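PDB 5V01: competence damage-inducible protein A, which is of unknown function but belongs to the CinA family, in which some relatives deamidate nicotinamide mononucleotide. Local coordinates for residues A[23-26]-A[27-31]; A[123-126]-A[127-130]; A[132-136]-A[137-141]. All coordinates share one frame; numbering follows the deposited sequence. Where two conformers were deposited one is given.

Contact 1. Residues A[23-26]-A[27-31]; sequences ARAL and IARGW
R29 turns back along the helix and delivers its NH1 to the carbonyl oxygen of A25, one turn earlier, with NH1 and O 3.0 Å apart. With CG anti to the carbonyl carbon (chi1 -68°) and the chain extended from CG to NE, the arginine is laid alongside A25, which brings NH1 to that oxygen. The acceptor sits at the edge of the guanidinium, almost exactly in its plane, whereas NH1 is tilted from the plane of the carbonyl. The backbone N of R29 reaches the same oxygen from the opposite face, so A25 O accepts two bonds. A25 CB is 3.6 Å from R29 NH1, and the small methyl is consistent with the guanidinium lying so close.

Among backbone bonds, I27 N to A23 O and A28 N to R24 O, each 2.9 Å, continue the regular helical ladder. The last turn then departs from that ladder. W31 N bonds to L26 O at 3.0 Å, and G30 N to I27 O at 3.2 Å; with the positive phi of G30 (70°), these make a Schellman motif closing helix 15-29. Glycine is well suited here because it adopts such left-handed backbone angles easily.

Apolar contact follows from this reversal of the chain. L26 and W31 cross at about a right angle, the CD2 branch of L26 meeting CB of W31 at 3.9 Å. On the indole itself, CB of R29 stands 3.6 Å above the plane, over the ring centre, so the arginine presents its aliphatic base to the aromatic face and its polar end to the helix. The two hydrophobic residues share neighbours: both touch I107 of strand 107-113 and L169 of helix 150-169, while W31 also meets the ring of F135. A bound sodium ion lies about 4 Å from the side chain of A25.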
loop_
_atom_site.group_PDB
_atom_site.type_symbol
_atom_site.label_atom_id
_atom_site.label_comp_id
_atom_site.label_asym_id
_atom_site.label_seq_id
_atom_site.Cartn_x
_atom_site.Cartn_y
_atom_site.Cartn_z
ATOM N N ALA A 23 -16.385 -6.186 1.256
ATOM C CA ALA A 23 -16.947 -5.038 0.549
ATOM C C ALA A 23 -18.459 -4.918 0.745
ATOM O O ALA A 23 -18.973 -3.839 1.049
ATOM C CB ALA A 23 -16.618 -5.124 -0.913
ATOM N N ARG A 24 -19.177 -6.028 0.576
ATOM C CA ARG A 24 -20.629 -5.994 0.712
ATOM C C ARG A 24 -21.064 -5.570 2.110
ATOM O O ARG A 24 -22.000 -4.790 2.266
ATOM C CB ARG A 24 -21.231 -7.351 0.360
ATOM C CG ARG A 24 -21.951 -7.358 -0.964
ATOM C CD ARG A 24 -22.380 -8.763 -1.334
ATOM N NE ARG A 24 -21.219 -9.616 -1.564
ATOM C CZ ARG A 24 -20.969 -10.734 -0.894
ATOM N NH1 ARG A 24 -21.812 -11.167 0.039
ATOM N NH2 ARG A 24 -19.882 -11.428 -1.174
ATOM N N ALA A 25 -20.383 -6.097 3.123
ATOM C CA ALA A 25 -20.729 -5.798 4.509
ATOM C C ALA A 25 -20.431 -4.341 4.855
ATOM O O ALA A 25 -21.233 -3.678 5.506
ATOM C CB ALA A 25 -20.001 -6.741 5.433
ATOM N N LEU A 26 -19.273 -3.838 4.402
ATOM C CA LEU A 26 -18.953 -2.429 4.605
ATOM C C LEU A 26 -19.953 -1.509 3.909
ATOM O O LEU A 26 -20.444 -0.558 4.518
ATOM C CB LEU A 26 -17.540 -2.106 4.130
ATOM C CG LEU A 26 -16.409 -2.709 4.959
ATOM C CD1 LEU A 26 -15.105 -2.556 4.173
ATOM C CD2 LEU A 26 -16.284 -2.055 6.329
ATOM N N ILE A 27 -20.248 -1.804 2.646
ATOM C CA ILE A 27 -21.169 -0.978 1.854
ATOM C C ILE A 27 -22.571 -0.997 2.464
ATOM O O ILE A 27 -23.210 0.053 2.558
ATOM C CB ILE A 27 -21.171 -1.409 0.370
ATOM C CG1 ILE A 27 -19.822 -1.061 -0.270
ATOM C CG2 ILE A 27 -22.287 -0.731 -0.416
ATOM C CD1 ILE A 27 -19.589 -1.770 -1.573
ATOM N N ALA A 28 -23.009 -2.169 2.941
ATOM C CA ALA A 28 -24.327 -2.297 3.575
ATOM C C ALA A 28 -24.473 -1.412 4.814
ATOM O O ALA A 28 -25.590 -0.944 5.105
ATOM C CB ALA A 28 -24.622 -3.749 3.913
ATOM N N ARG A 29 -23.354 -1.167 5.514
ATOM C CA ARG A 29 -23.388 -0.361 6.746
ATOM C C ARG A 29 -22.970 1.084 6.549
ATOM O O ARG A 29 -23.091 1.876 7.471
ATOM C CB ARG A 29 -22.494 -1.007 7.800
ATOM C CG ARG A 29 -23.067 -2.321 8.254
ATOM C CD ARG A 29 -22.101 -3.110 9.083
ATOM N NE ARG A 29 -22.727 -4.347 9.552
ATOM C CZ ARG A 29 -22.991 -5.411 8.788
ATOM N NH1 ARG A 29 -22.686 -5.443 7.477
ATOM N NH2 ARG A 29 -23.559 -6.460 9.337
ATOM N N GLY A 30 -22.464 1.421 5.364
ATOM C CA GLY A 30 -21.940 2.742 5.078
ATOM C C GLY A 30 -20.655 2.981 5.829
ATOM O O GLY A 30 -20.370 4.112 6.207
ATOM N N TRP A 31 -19.867 1.915 6.028
ATOM C CA TRP A 31 -18.572 2.022 6.728
ATOM C C TRP A 31 -17.408 2.025 5.758
ATOM O O TRP A 31 -17.466 1.419 4.692
ATOM C CB TRP A 31 -18.385 0.890 7.731
ATOM C CG TRP A 31 -19.362 0.896 8.886
ATOM C CD1 TRP A 31 -20.187 1.892 9.252
ATOM C CD2 TRP A 31 -19.582 -0.177 9.811
ATOM N NE1 TRP A 31 -20.930 1.513 10.352
ATOM C CE2 TRP A 31 -20.562 0.248 10.719
ATOM C CE3 TRP A 31 -19.028 -1.450 9.965
ATOM C CZ2 TRP A 31 -21.021 -0.560 11.759
ATOM C CZ3 TRP A 31 -19.477 -2.252 11.000
ATOM C CH2 TRP A 31 -20.461 -1.800 11.885
#

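Contact 2. Residues A[123-126]-A[127-130]; sequences GTPA and GTVW
T128, the last residue of a type II beta turn that starts at P125, folds its short side chain back over P125 and T124. At the branch point, T128 CB lies 3.3 Å from P125 O and 3.5 Å from CG2 of T124. The OG1 branch, anti to the carbonyl carbon and beside the backbone N (chi1 -55°), donates a hydrogen bond to P125 O at 2.7 Å; it also lies 3.6 Å from CD of the proline ring. The other branch, CG2, meets the CG2 methyl of T124 at 3.7 Å, the two threonines crossing at about a right angle, while T124 OG1 is hydrogen-bonded to OD1 of D122. One threonine thus supplies a donor and a methyl to different neighbours.

The backbone N of T128 bonds to the same P125 O, at 3.2 Å, and approaches from the same face of that carbonyl as OG1. This backbone bond closes the turn, reinforced by the hydroxyl. G127 occupies the third position with phi 100°, where a CB would collide with A126 O, and glycine fits for that reason.

The turn leads the chain into strand 128-135. G127 and T128 make backbone bonds with Y114, which follows strand 107-113, and G127 also bonds with F146. On the other side of the chain's path, the T128 side chain packs on R143 and C145 of strand 138-145.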
loop_
_atom_site.group_PDB
_atom_site.type_symbol
_atom_site.label_atom_id
_atom_site.label_comp_id
_atom_site.label_asym_id
_atom_site.label_seq_id
_atom_site.Cartn_x
_atom_site.Cartn_y
_atom_site.Cartn_z
ATOM N N GLY A 123 14.701 -12.200 19.339
ATOM C CA GLY A 123 14.403 -13.637 19.290
ATOM C C GLY A 123 13.007 -14.021 18.818
ATOM O O GLY A 123 12.681 -15.208 18.784
ATOM N N THR A 124 12.181 -13.042 18.441
ATOM C CA THR A 124 10.845 -13.336 17.920
ATOM C C THR A 124 10.991 -14.180 16.641
ATOM O O THR A 124 11.711 -13.771 15.720
ATOM C CB THR A 124 10.052 -12.047 17.620
ATOM O OG1 THR A 124 9.915 -11.272 18.816
ATOM C CG2 THR A 124 8.655 -12.370 17.084
ATOM N N PRO A 125 10.336 -15.360 16.586
ATOM C CA PRO A 125 10.487 -16.229 15.412
ATOM C C PRO A 125 9.979 -15.617 14.113
ATOM O O PRO A 125 8.974 -14.889 14.118
ATOM C CB PRO A 125 9.623 -17.449 15.755
ATOM C CG PRO A 125 9.422 -17.403 17.221
ATOM C CD PRO A 125 9.441 -15.964 17.595
ATOM N N ALA A 126 10.668 -15.921 13.013
ATOM C CA ALA A 126 10.166 -15.619 11.672
ATOM C C ALA A 126 8.780 -16.231 11.528
ATOM O O ALA A 126 8.535 -17.340 11.988
ATOM C CB ALA A 126 11.100 -16.172 10.602
ATOM N N GLY A 127 7.874 -15.476 10.930
ATOM C CA GLY A 127 6.496 -15.905 10.782
ATOM C C GLY A 127 5.544 -15.295 11.800
ATOM O O GLY A 127 4.326 -15.422 11.657
ATOM N N THR A 128 6.081 -14.628 12.819
ATOM C CA THR A 128 5.264 -13.977 13.829
ATOM C C THR A 128 4.686 -12.676 13.290
ATOM O O THR A 128 5.428 -11.812 12.839
ATOM C CB THR A 128 6.072 -13.638 15.078
ATOM O OG1 THR A 128 6.724 -14.817 15.585
ATOM C CG2 THR A 128 5.166 -13.036 16.161
ATOM N N VAL A 129 3.363 -12.541 13.358
ATOM C CA VAL A 129 2.671 -11.368 12.826
ATOM C C VAL A 129 1.619 -10.898 13.828
ATOM O O VAL A 129 0.813 -11.718 14.307
ATOM C CB VAL A 129 2.002 -11.651 11.464
ATOM C CG1 VAL A 129 1.367 -10.371 10.915
ATOM C CG2 VAL A 129 2.989 -12.241 10.463
ATOM N N TRP A 130 1.658 -9.611 14.164
ATOM C CA TRP A 130 0.648 -8.947 14.967
ATOM C C TRP A 130 -0.376 -8.219 14.098
ATOM O O TRP A 130 -0.021 -7.598 13.088
ATOM C CB TRP A 130 1.276 -7.956 15.957
ATOM C CG TRP A 130 1.759 -8.569 17.241
ATOM C CD1 TRP A 130 3.042 -8.942 17.553
ATOM C CD2 TRP A 130 0.965 -8.854 18.389
ATOM N NE1 TRP A 130 3.090 -9.459 18.821
ATOM C CE2 TRP A 130 1.833 -9.408 19.369
ATOM C CE3 TRP A 130 -0.387 -8.684 18.700
ATOM C CZ2 TRP A 130 1.382 -9.802 20.637
ATOM C CZ3 TRP A 130 -0.833 -9.094 19.957
ATOM C CH2 TRP A 130 0.052 -9.632 20.908
#

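Contact 3. Residues A[132-136]-A[137-141]; sequences AWNFR and GQTET
N134 and G137 meet across the tip of a beta hairpin, where the amide OD1 accepts a bond from G137 N at 2.8 Å, the donor lying in the carbonyl plane of the amide. With CG anti to the backbone N (chi1 178°), the asparagine amide can reach this turn nitrogen. The T139 side chain crosses that of N134 obliquely, T139 OG1 lying 3.1 Å from N134 CG. Beside them, A132 faces T141 as a non-hydrogen-bonded pair, which its small methyl suits, CB lying 4.1 Å from CG2 of T141; the same methyl touches CG2 of T139 diagonally at 4.0 Å.

W133 projects from the other side of the sheet and turns the edge of its indole to the partner strand, CE3 lying 3.5 Å from E140 O. Nearer the tip, F135 receives CG of R136 over one ring face, 3.9 Å above the plane and offset toward the rim.

The backbones are joined by reciprocal bonds in the pairs W133 with E140 and F135 with Q138. Q138 N to F135 O, at 2.7 Å, closes a type I' turn. Both central residues have positive phi; at G137 (102°) a CB would clash with R136 O, which explains the glycine.

Helix 89-103 covers the face bearing A132, N134 and T141, and T141 OG1 is hydrogen-bonded to OE2 of E89. On the W133 face, helix 150-169 supplies A161 O for W133 NE1 and K168 for a cation-pi contact with the indole and a salt bridge to E140; F135 stacks on W172.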
loop_
_atom_site.group_PDB
_atom_site.type_symbol
_atom_site.label_atom_id
_atom_site.label_comp_id
_atom_site.label_asym_id
_atom_site.label_seq_id
_atom_site.Cartn_x
_atom_site.Cartn_y
_atom_site.Cartn_z
ATOM N N ALA A 132 -4.020 -5.681 14.363
ATOM C CA ALA A 132 -4.993 -4.863 15.089
ATOM C C ALA A 132 -6.174 -4.544 14.192
ATOM O O ALA A 132 -5.966 -4.188 13.018
ATOM C CB ALA A 132 -4.366 -3.574 15.570
ATOM N N TRP A 133 -7.388 -4.683 14.718
ATOM C CA TRP A 133 -8.601 -4.255 14.041
ATOM C C TRP A 133 -9.224 -3.223 14.969
ATOM O O TRP A 133 -9.553 -3.540 16.128
ATOM C CB TRP A 133 -9.572 -5.419 13.781
ATOM C CG TRP A 133 -9.023 -6.541 13.005
ATOM C CD1 TRP A 133 -9.241 -6.802 11.652
ATOM C CD2 TRP A 133 -8.236 -7.629 13.490
ATOM N NE1 TRP A 133 -8.615 -7.956 11.299
ATOM C CE2 TRP A 133 -7.983 -8.485 12.391
ATOM C CE3 TRP A 133 -7.746 -7.997 14.756
ATOM C CZ2 TRP A 133 -7.241 -9.663 12.515
ATOM C CZ3 TRP A 133 -7.016 -9.160 14.867
ATOM C CH2 TRP A 133 -6.779 -9.987 13.767
ATOM N N ASN A 134 -9.336 -1.993 14.494
ATOM C CA ASN A 134 -9.759 -0.843 15.264
ATOM C C ASN A 134 -11.076 -0.354 14.665
ATOM O O ASN A 134 -11.093 0.147 13.553
ATOM C CB ASN A 134 -8.635 0.191 15.253
ATOM C CG ASN A 134 -8.964 1.468 15.982
ATOM O OD1 ASN A 134 -10.121 1.785 16.242
ATOM N ND2 ASN A 134 -7.920 2.242 16.270
ATOM N N PHE A 135 -12.183 -0.552 15.393
ATOM C CA PHE A 135 -13.507 -0.117 14.974
ATOM C C PHE A 135 -13.829 1.130 15.792
ATOM O O PHE A 135 -14.156 1.030 16.975
ATOM C CB PHE A 135 -14.549 -1.239 15.220
ATOM C CG PHE A 135 -15.975 -0.835 14.942
ATOM C CD1 PHE A 135 -16.370 -0.301 13.737
ATOM C CD2 PHE A 135 -16.940 -1.061 15.900
ATOM C CE1 PHE A 135 -17.689 0.065 13.494
ATOM C CE2 PHE A 135 -18.263 -0.704 15.675
ATOM C CZ PHE A 135 -18.631 -0.106 14.484
ATOM N N ARG A 136 -13.725 2.296 15.167
ATOM C CA ARG A 136 -14.091 3.578 15.776
ATOM C C ARG A 136 -13.439 3.817 17.143
ATOM O O ARG A 136 -14.048 4.419 18.021
ATOM C CB ARG A 136 -15.626 3.688 15.858
ATOM C CG ARG A 136 -16.282 3.697 14.490
ATOM C CD ARG A 136 -17.796 3.817 14.515
ATOM N NE ARG A 136 -18.303 4.231 13.207
ATOM C CZ ARG A 136 -19.582 4.205 12.830
ATOM N NH1 ARG A 136 -20.531 3.765 13.655
ATOM N NH2 ARG A 136 -19.924 4.626 11.614
ATOM N N GLY A 137 -12.202 3.342 17.313
ATOM C CA GLY A 137 -11.553 3.298 18.643
ATOM C C GLY A 137 -11.513 1.930 19.341
ATOM O O GLY A 137 -10.604 1.675 20.133
ATOM N N GLN A 138 -12.508 1.072 19.125
ATOM C CA GLN A 138 -12.534 -0.200 19.863
ATOM C C GLN A 138 -11.514 -1.076 19.106
ATOM O O GLN A 138 -11.770 -1.434 17.972
ATOM C CB GLN A 138 -13.960 -0.809 19.928
ATOM C CG GLN A 138 -14.440 -1.226 21.329
ATOM C CD GLN A 138 -14.614 -0.048 22.292
ATOM O OE1 GLN A 138 -15.063 1.034 21.904
ATOM N NE2 GLN A 138 -14.261 -0.257 23.552
ATOM N N THR A 139 -10.351 -1.348 19.720
ATOM C CA THR A 139 -9.246 -2.119 19.093
ATOM C C THR A 139 -9.045 -3.487 19.731
ATOM O O THR A 139 -8.933 -3.603 20.957
ATOM C CB THR A 139 -7.893 -1.364 19.133
ATOM O OG1 THR A 139 -8.052 -0.094 18.501
ATOM C CG2 THR A 139 -6.777 -2.130 18.387
ATOM N N GLU A 140 -9.040 -4.509 18.894
ATOM C CA GLU A 140 -8.674 -5.853 19.277
ATOM C C GLU A 140 -7.396 -6.223 18.559
ATOM O O GLU A 140 -7.175 -5.790 17.408
ATOM C CB GLU A 140 -9.770 -6.841 18.861
ATOM C CG GLU A 140 -11.056 -6.729 19.644
ATOM C CD GLU A 140 -12.295 -7.240 18.915
ATOM O OE1 GLU A 140 -12.207 -7.898 17.849
ATOM O OE2 GLU A 140 -13.396 -6.978 19.439
ATOM N N THR A 141 -6.576 -7.045 19.194
ATOM C CA THR A 141 -5.318 -7.470 18.616
ATOM C C THR A 141 -5.176 -8.978 18.647
ATOM O O THR A 141 -5.834 -9.662 19.431
ATOM C CB THR A 141 -4.120 -6.859 19.359
ATOM O OG1 THR A 141 -4.129 -7.352 20.717
ATOM C CG2 THR A 141 -4.186 -5.342 19.315
#

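How the contacts relate
Contacts 2 and 3 share strand 128-135, the first at its entry and the second at the hairpin that ends it; their centres are about 21 Å apart, yet CZ3 of W130 comes within 3.8 Å of OG1 of T141. Contact 1 joins contact 3 from the helix end: CH2 of W31 packs 3.6 Å from CZ of F135, and NE1 of W31 is 3.5 Å from NH2 of R136, whose charge is paired with D106. Contacts 1 and 2 do not touch, their centres standing about 32 Å apart on opposite sides of the chain's centre. The side chain of A25 lies about 4 Å from a bound sodium ion, those of W133 and A126 about 11 and 13 Å from one.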